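Local coordinates for cobalamin biosynthesis protein CobN (Mycobacterium tuberculosis, PDB 7C6O) that probably catalyses, as the large CobN subunit of an ATP-dependent cobaltochelatase, the insertion of cobalt into the corrin ring during cobalamin biosynthesis, at residues 663-668 with 1162-1167; 690-695 with 1115-1120. All blocks are in the same frame, centred on the assembly; numbering follows the deposited sequence.

How the contacts relate
Contacts 1 and 2 lie about 13 Å apart, centre to centre, and helix 1111-1123, which supplies one segment of contact 2, also packs against both segments of contact 1. Its residue Arg1120 joins them directly: NE forms a salt bridge with Asp666 OD2 at 2.6 Å, and NH2 lies 3.2 Å from CH2 of the Trp1163 indole. Thr1116 CG2 packs 3.4 Å from His665 CE1, and Phe1119 CZ comes 3.3 Å from Met1164 O. Along the chain 663-666 is followed by helix 675-694, while 1115-1120 precedes 1162-1167, so contact 1 encloses contact 2. The sodium ion at Asp125 and Ser127 belongs to neither; a glycerol, probably from crystallisation, lies near Glu691.

Contact 1 (663-668 with 1162-1167); sequences MDHDLG and DWMYEQ
The imidazole of His665 meets the indole of Trp1163 where the short helical turn 663-666 faces the first turn of helix 1162-1174. This is helix-to-helix packing carried by side chains: the closest CA pair, His665 and Trp1163, is still 9.7 Å apart, and only 146 Å² is buried in total. The two rings form the outer side of the contact, for both residues remain partly exposed, yet they make its shortest approach. His665 ND1 lies 3.3 Å from Trp1163 NE1, reaching the indole at its edge and near its plane. The planes of the imidazole and the five-membered ring of the indole are 84° apart and their centroids 5.2 Å, an oblique pairing that is neither a stack nor edge-to-face. With CG of His665 trans to the backbone N (chi1 -178°), the imidazole extends toward helix 1162-1174; Trp1163 answers with CG lodged between its own N and carbonyl carbon, which brings the pyrrole edge of the indole forward.

The inner, more tightly enclosed side belongs to Met1164 and Asp666, both buried. Within 1162-1167, Met1164 CG covers a face of its own neighbour's indole, 3.4 Å above the plane and over the centre of the Trp1163 ring. Only SD crosses to the other segment: on a chain bent at the last torsion, it approaches His665 CE1 obliquely at 3.7 Å. Asp666 has its strongest polar partner in Arg1120 of helix 1111-1123, a salt bridge through OD2. Across the two segments its touch is lighter, with the carboxylate turned 35° from the indole plane and OD1 placed 3.8 Å from Trp1163 CZ2.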
loop_
_atom_site.group_PDB
_atom_site.type_symbol
_atom_site.label_atom_id
_atom_site.label_comp_id
_atom_site.label_asym_id
_atom_site.label_seq_id
_atom_site.Cartn_x
_atom_site.Cartn_y
_atom_site.Cartn_z
ATOM N N MET A 663 -16.772 -9.494 -34.438
ATOM C CA MET A 663 -15.382 -9.702 -34.050
ATOM C C MET A 663 -14.416 -8.834 -34.840
ATOM O O MET A 663 -13.256 -8.705 -34.434
ATOM C CB MET A 663 -15.001 -11.170 -34.209
ATOM C CG MET A 663 -15.750 -12.092 -33.270
ATOM S SD MET A 663 -15.489 -13.808 -33.733
ATOM C CE MET A 663 -16.502 -14.637 -32.508
ATOM N N ASP A 664 -14.860 -8.239 -35.950
ATOM C CA ASP A 664 -14.026 -7.266 -36.642
ATOM C C ASP A 664 -13.731 -6.059 -35.764
ATOM O O ASP A 664 -12.733 -5.369 -35.991
ATOM C CB ASP A 664 -14.688 -6.834 -37.954
ATOM C CG ASP A 664 -16.120 -6.373 -37.768
ATOM O OD1 ASP A 664 -16.794 -6.849 -36.830
ATOM O OD2 ASP A 664 -16.576 -5.534 -38.572
ATOM N N HIS A 665 -14.572 -5.798 -34.761
ATOM C CA HIS A 665 -14.253 -4.774 -33.774
ATOM C C HIS A 665 -13.117 -5.230 -32.865
ATOM O O HIS A 665 -12.144 -4.496 -32.655
ATOM C CB HIS A 665 -15.503 -4.429 -32.959
ATOM C CG HIS A 665 -15.285 -3.348 -31.945
ATOM N ND1 HIS A 665 -15.540 -3.525 -30.602
ATOM C CD2 HIS A 665 -14.829 -2.081 -32.077
ATOM C CE1 HIS A 665 -15.255 -2.411 -29.951
ATOM N NE2 HIS A 665 -14.819 -1.520 -30.823
ATOM N N ASP A 666 -13.225 -6.448 -32.319
ATOM C CA ASP A 666 -12.149 -7.006 -31.503
ATOM C C ASP A 666 -10.830 -7.019 -32.262
ATOM O O ASP A 666 -9.770 -6.732 -31.692
ATOM C CB ASP A 666 -12.495 -8.430 -31.068
ATOM C CG ASP A 666 -13.835 -8.526 -30.386
ATOM O OD1 ASP A 666 -14.854 -8.185 -31.022
ATOM O OD2 ASP A 666 -13.870 -8.966 -29.219
ATOM N N LEU A 667 -10.877 -7.357 -33.547
ATOM C CA LEU A 667 -9.687 -7.586 -34.351
ATOM C C LEU A 667 -9.190 -6.336 -35.064
ATOM O O LEU A 667 -8.163 -6.402 -35.749
ATOM C CB LEU A 667 -9.965 -8.693 -35.372
ATOM C CG LEU A 667 -10.321 -10.048 -34.756
ATOM C CD1 LEU A 667 -10.918 -10.978 -35.796
ATOM C CD2 LEU A 667 -9.094 -10.684 -34.115
ATOM N N GLY A 668 -9.880 -5.210 -34.918
ATOM C CA GLY A 668 -9.444 -3.981 -35.565
ATOM C C GLY A 668 -9.441 -4.052 -37.075
ATOM O O GLY A 668 -8.533 -3.512 -37.720
ATOM N N ASP A 1162 -21.783 0.178 -29.665
ATOM C CA ASP A 1162 -23.213 -0.032 -29.452
ATOM C C ASP A 1162 -23.544 -1.512 -29.298
ATOM O O ASP A 1162 -24.395 -1.879 -28.481
ATOM C CB ASP A 1162 -24.018 0.578 -30.600
ATOM C CG ASP A 1162 -24.230 2.071 -30.436
ATOM O OD1 ASP A 1162 -23.627 2.667 -29.518
ATOM O OD2 ASP A 1162 -25.009 2.649 -31.224
ATOM N N TRP A 1163 -22.871 -2.382 -30.061
ATOM C CA TRP A 1163 -23.156 -3.810 -29.957
ATOM C C TRP A 1163 -22.794 -4.354 -28.580
ATOM O O TRP A 1163 -23.387 -5.339 -28.125
ATOM C CB TRP A 1163 -22.426 -4.589 -31.062
ATOM C CG TRP A 1163 -20.938 -4.758 -30.870
ATOM C CD1 TRP A 1163 -19.948 -3.977 -31.395
ATOM C CD2 TRP A 1163 -20.279 -5.792 -30.124
ATOM N NE1 TRP A 1163 -18.714 -4.454 -31.012
ATOM C CE2 TRP A 1163 -18.891 -5.567 -30.232
ATOM C CE3 TRP A 1163 -20.729 -6.880 -29.368
ATOM C CZ2 TRP A 1163 -17.952 -6.388 -29.614
ATOM C CZ3 TRP A 1163 -19.797 -7.693 -28.755
ATOM C CH2 TRP A 1163 -18.423 -7.440 -28.879
ATOM N N MET A 1164 -21.843 -3.720 -27.894
ATOM C CA MET A 1164 -21.497 -4.162 -26.548
ATOM C C MET A 1164 -22.547 -3.728 -25.531
ATOM O O MET A 1164 -22.868 -4.487 -24.611
ATOM C CB MET A 1164 -20.112 -3.637 -26.173
ATOM C CG MET A 1164 -19.050 -4.085 -27.162
ATOM S SD MET A 1164 -17.503 -3.178 -27.069
ATOM C CE MET A 1164 -16.906 -3.693 -25.460
ATOM N N TYR A 1165 -23.099 -2.519 -25.685
ATOM C CA TYR A 1165 -24.216 -2.107 -24.838
ATOM C C TYR A 1165 -25.424 -3.012 -25.040
ATOM O O TYR A 1165 -26.130 -3.342 -24.080
ATOM C CB TYR A 1165 -24.596 -0.655 -25.128
ATOM C CG TYR A 1165 -23.771 0.381 -24.397
ATOM C CD1 TYR A 1165 -23.870 0.534 -23.020
ATOM C CD2 TYR A 1165 -22.918 1.229 -25.091
ATOM C CE1 TYR A 1165 -23.122 1.489 -22.351
ATOM C CE2 TYR A 1165 -22.167 2.190 -24.432
ATOM C CZ TYR A 1165 -22.274 2.316 -23.064
ATOM O OH TYR A 1165 -21.529 3.273 -22.408
ATOM N N GLU A 1166 -25.688 -3.411 -26.287
ATOM C CA GLU A 1166 -26.795 -4.323 -26.555
ATOM C C GLU A 1166 -26.600 -5.645 -25.826
ATOM O O GLU A 1166 -27.520 -6.149 -25.174
ATOM C CB GLU A 1166 -26.935 -4.560 -28.059
ATOM C CG GLU A 1166 -27.363 -3.335 -28.848
ATOM C CD GLU A 1166 -27.447 -3.601 -30.344
ATOM O OE1 GLU A 1166 -26.959 -4.659 -30.800
ATOM O OE2 GLU A 1166 -27.998 -2.746 -31.066
ATOM N N GLN A 1167 -25.398 -6.220 -25.922
ATOM C CA GLN A 1167 -25.147 -7.502 -25.273
ATOM C C GLN A 1167 -25.138 -7.362 -23.758
ATOM O O GLN A 1167 -25.633 -8.242 -23.045
ATOM C CB GLN A 1167 -23.830 -8.094 -25.772
ATOM C CG GLN A 1167 -23.866 -8.477 -27.240
ATOM C CD GLN A 1167 -24.990 -9.450 -27.554
ATOM O OE1 GLN A 1167 -25.163 -10.456 -26.863
ATOM N NE2 GLN A 1167 -25.764 -9.151 -28.595
#

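Contact 2 (690-695 with 1115-1120); sequences CEIKDV and TTRVFR
Arg1117 and Glu691 form a salt bridge between two packed helices, with one carboxylate oxygen receiving both terminal nitrogens of the guanidinium. The ion pair itself is clear, but the 2.4 Å modelled from Arg1117 NH2 to Glu691 OE1 is implausibly short and its exact length doubtful, since Arg1117 is deposited in two conformers. In the same placement NH1 reaches that OE1 at 2.8 Å, with a 127° N-H...O angle that makes the bond weak. The forked arrangement rests on these two approaches to a single oxygen. OE1 lies at the guanidinium edge near its plane, while the planes of carboxylate and guanidinium are turned 67° from each other.

Next comes an apolar contact: Ile692 CG2 packs 3.8 Å from Arg1117 CG, close to the nearest CA pair, Ile692 and Arg1117, at 6.3 Å. From there the arginine chain runs extended to NE and carries its charge to Glu691. Farther out, Glu691 OE2 has a long, weak ion pair with Arg1107, the first residue of strand 1107-1110. The contact thus joins the C-terminal end of helix 675-694 to helix 1111-1123, whose Phe1119 and Arg1120 pack on helix 1162-1174.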
loop_
_atom_site.group_PDB
_atom_site.type_symbol
_atom_site.label_atom_id
_atom_site.label_comp_id
_atom_site.label_asym_id
_atom_site.label_seq_id
_atom_site.Cartn_x
_atom_site.Cartn_y
_atom_site.Cartn_z
ATOM N N CYS A 690 -6.539 -17.551 -28.962
ATOM C CA CYS A 690 -5.756 -18.265 -27.961
ATOM C C CYS A 690 -5.677 -17.481 -26.657
ATOM O O CYS A 690 -5.833 -18.051 -25.572
ATOM C CB CYS A 690 -4.355 -18.549 -28.502
ATOM S SG CYS A 690 -3.260 -19.414 -27.349
ATOM N N GLU A 691 -5.465 -16.168 -26.744
ATOM C CA GLU A 691 -5.240 -15.382 -25.535
ATOM C C GLU A 691 -6.528 -15.176 -24.740
ATOM O O GLU A 691 -6.510 -15.232 -23.504
ATOM C CB GLU A 691 -4.585 -14.048 -25.897
ATOM C CG GLU A 691 -3.129 -14.220 -26.327
ATOM C CD GLU A 691 -2.396 -12.909 -26.542
ATOM O OE1 GLU A 691 -3.065 -11.868 -26.706
ATOM O OE2 GLU A 691 -1.146 -12.924 -26.546
ATOM N N ILE A 692 -7.659 -14.952 -25.414
ATOM C CA ILE A 692 -8.900 -14.778 -24.661
ATOM C C ILE A 692 -9.440 -16.105 -24.143
ATOM O O ILE A 692 -10.209 -16.117 -23.173
ATOM C CB ILE A 692 -9.983 -14.061 -25.486
ATOM C CG1 ILE A 692 -10.409 -14.904 -26.689
ATOM C CG2 ILE A 692 -9.497 -12.681 -25.925
ATOM C CD1 ILE A 692 -11.632 -14.358 -27.401
ATOM N N LYS A 693 -9.059 -17.223 -24.764
ATOM C CA LYS A 693 -9.450 -18.534 -24.260
ATOM C C LYS A 693 -8.592 -18.949 -23.072
ATOM O O LYS A 693 -9.093 -19.566 -22.125
ATOM C CB LYS A 693 -9.345 -19.569 -25.383
ATOM C CG LYS A 693 -9.476 -21.013 -24.935
ATOM C CD LYS A 693 -9.400 -21.966 -26.122
ATOM C CE LYS A 693 -9.670 -23.396 -25.694
ATOM N NZ LYS A 693 -9.663 -24.329 -26.853
ATOM N N ASP A 694 -7.307 -18.598 -23.101
ATOM C CA ASP A 694 -6.327 -19.097 -22.147
ATOM C C ASP A 694 -6.213 -18.247 -20.888
ATOM O O ASP A 694 -5.686 -18.730 -19.878
ATOM C CB ASP A 694 -4.954 -19.185 -22.825
ATOM C CG ASP A 694 -3.962 -20.020 -22.045
ATOM O OD1 ASP A 694 -4.307 -21.163 -21.676
ATOM O OD2 ASP A 694 -2.832 -19.539 -21.817
ATOM N N VAL A 695 -6.694 -17.005 -20.917
ATOM C CA VAL A 695 -6.490 -16.097 -19.794
ATOM C C VAL A 695 -7.220 -16.610 -18.557
ATOM O O VAL A 695 -8.298 -17.217 -18.647
ATOM C CB VAL A 695 -6.946 -14.676 -20.171
ATOM C CG1 VAL A 695 -8.456 -14.627 -20.379
ATOM C CG2 VAL A 695 -6.503 -13.670 -19.112
ATOM N N THR A 1115 -10.396 -3.657 -23.773
ATOM C CA THR A 1115 -11.794 -3.605 -23.355
ATOM C C THR A 1115 -12.592 -4.750 -23.969
ATOM O O THR A 1115 -13.333 -5.451 -23.268
ATOM C CB THR A 1115 -12.412 -2.256 -23.726
ATOM O OG1 THR A 1115 -11.682 -1.198 -23.087
ATOM C CG2 THR A 1115 -13.872 -2.200 -23.277
ATOM N N THR A 1116 -12.444 -4.966 -25.280
ATOM C CA THR A 1116 -13.163 -6.065 -25.919
ATOM C C THR A 1116 -12.667 -7.419 -25.429
ATOM O O THR A 1116 -13.458 -8.361 -25.331
ATOM C CB THR A 1116 -13.047 -5.977 -27.442
ATOM O OG1 THR A 1116 -11.670 -6.050 -27.834
ATOM C CG2 THR A 1116 -13.648 -4.676 -27.945
ATOM N N ARG A 1117 -11.370 -7.540 -25.128
ATOM C CA ARG A 1117 -10.858 -8.778 -24.547
ATOM C C ARG A 1117 -11.513 -9.061 -23.203
ATOM O O ARG A 1117 -11.984 -10.175 -22.949
ATOM C CB ARG A 1117 -9.338 -8.700 -24.394
ATOM C CG ARG A 1117 -8.557 -9.017 -25.655
ATOM C CD ARG A 1117 -7.104 -8.614 -25.493
ATOM N NE ARG A 1117 -6.281 -9.038 -26.620
ATOM C CZ ARG A 1117 -5.435 -10.064 -26.582
ATOM N NH1 ARG A 1117 -5.294 -10.768 -25.468
ATOM N NH2 ARG A 1117 -4.725 -10.380 -27.655
ATOM N N VAL A 1118 -11.547 -8.058 -22.323
ATOM C CA VAL A 1118 -12.198 -8.220 -21.025
ATOM C C VAL A 1118 -13.687 -8.481 -21.208
ATOM O O VAL A 1118 -14.284 -9.297 -20.494
ATOM C CB VAL A 1118 -11.935 -6.981 -20.145
ATOM C CG1 VAL A 1118 -12.836 -6.980 -18.923
ATOM C CG2 VAL A 1118 -10.471 -6.935 -19.730
ATOM N N PHE A 1119 -14.304 -7.810 -22.187
ATOM C CA PHE A 1119 -15.735 -7.974 -22.422
ATOM C C PHE A 1119 -16.072 -9.418 -22.775
ATOM O O PHE A 1119 -16.988 -10.014 -22.197
ATOM C CB PHE A 1119 -16.193 -7.023 -23.532
ATOM C CG PHE A 1119 -17.691 -6.912 -23.664
ATOM C CD1 PHE A 1119 -18.412 -6.062 -22.841
ATOM C CD2 PHE A 1119 -18.374 -7.652 -24.615
ATOM C CE1 PHE A 1119 -19.786 -5.954 -22.962
ATOM C CE2 PHE A 1119 -19.747 -7.546 -24.744
ATOM C CZ PHE A 1119 -20.453 -6.697 -23.917
ATOM N N ARG A 1120 -15.327 -10.006 -23.711
ATOM C CA ARG A 1120 -15.650 -11.361 -24.146
ATOM C C ARG A 1120 -15.126 -12.417 -23.180
ATOM O O ARG A 1120 -15.812 -13.409 -22.920
ATOM C CB ARG A 1120 -15.100 -11.608 -25.549
ATOM C CG ARG A 1120 -15.757 -10.772 -26.631
ATOM C CD ARG A 1120 -15.535 -11.424 -27.973
ATOM N NE ARG A 1120 -15.889 -10.569 -29.101
ATOM C CZ ARG A 1120 -17.052 -10.609 -29.739
ATOM N NH1 ARG A 1120 -17.996 -11.459 -29.355
ATOM N NH2 ARG A 1120 -17.268 -9.797 -30.765
#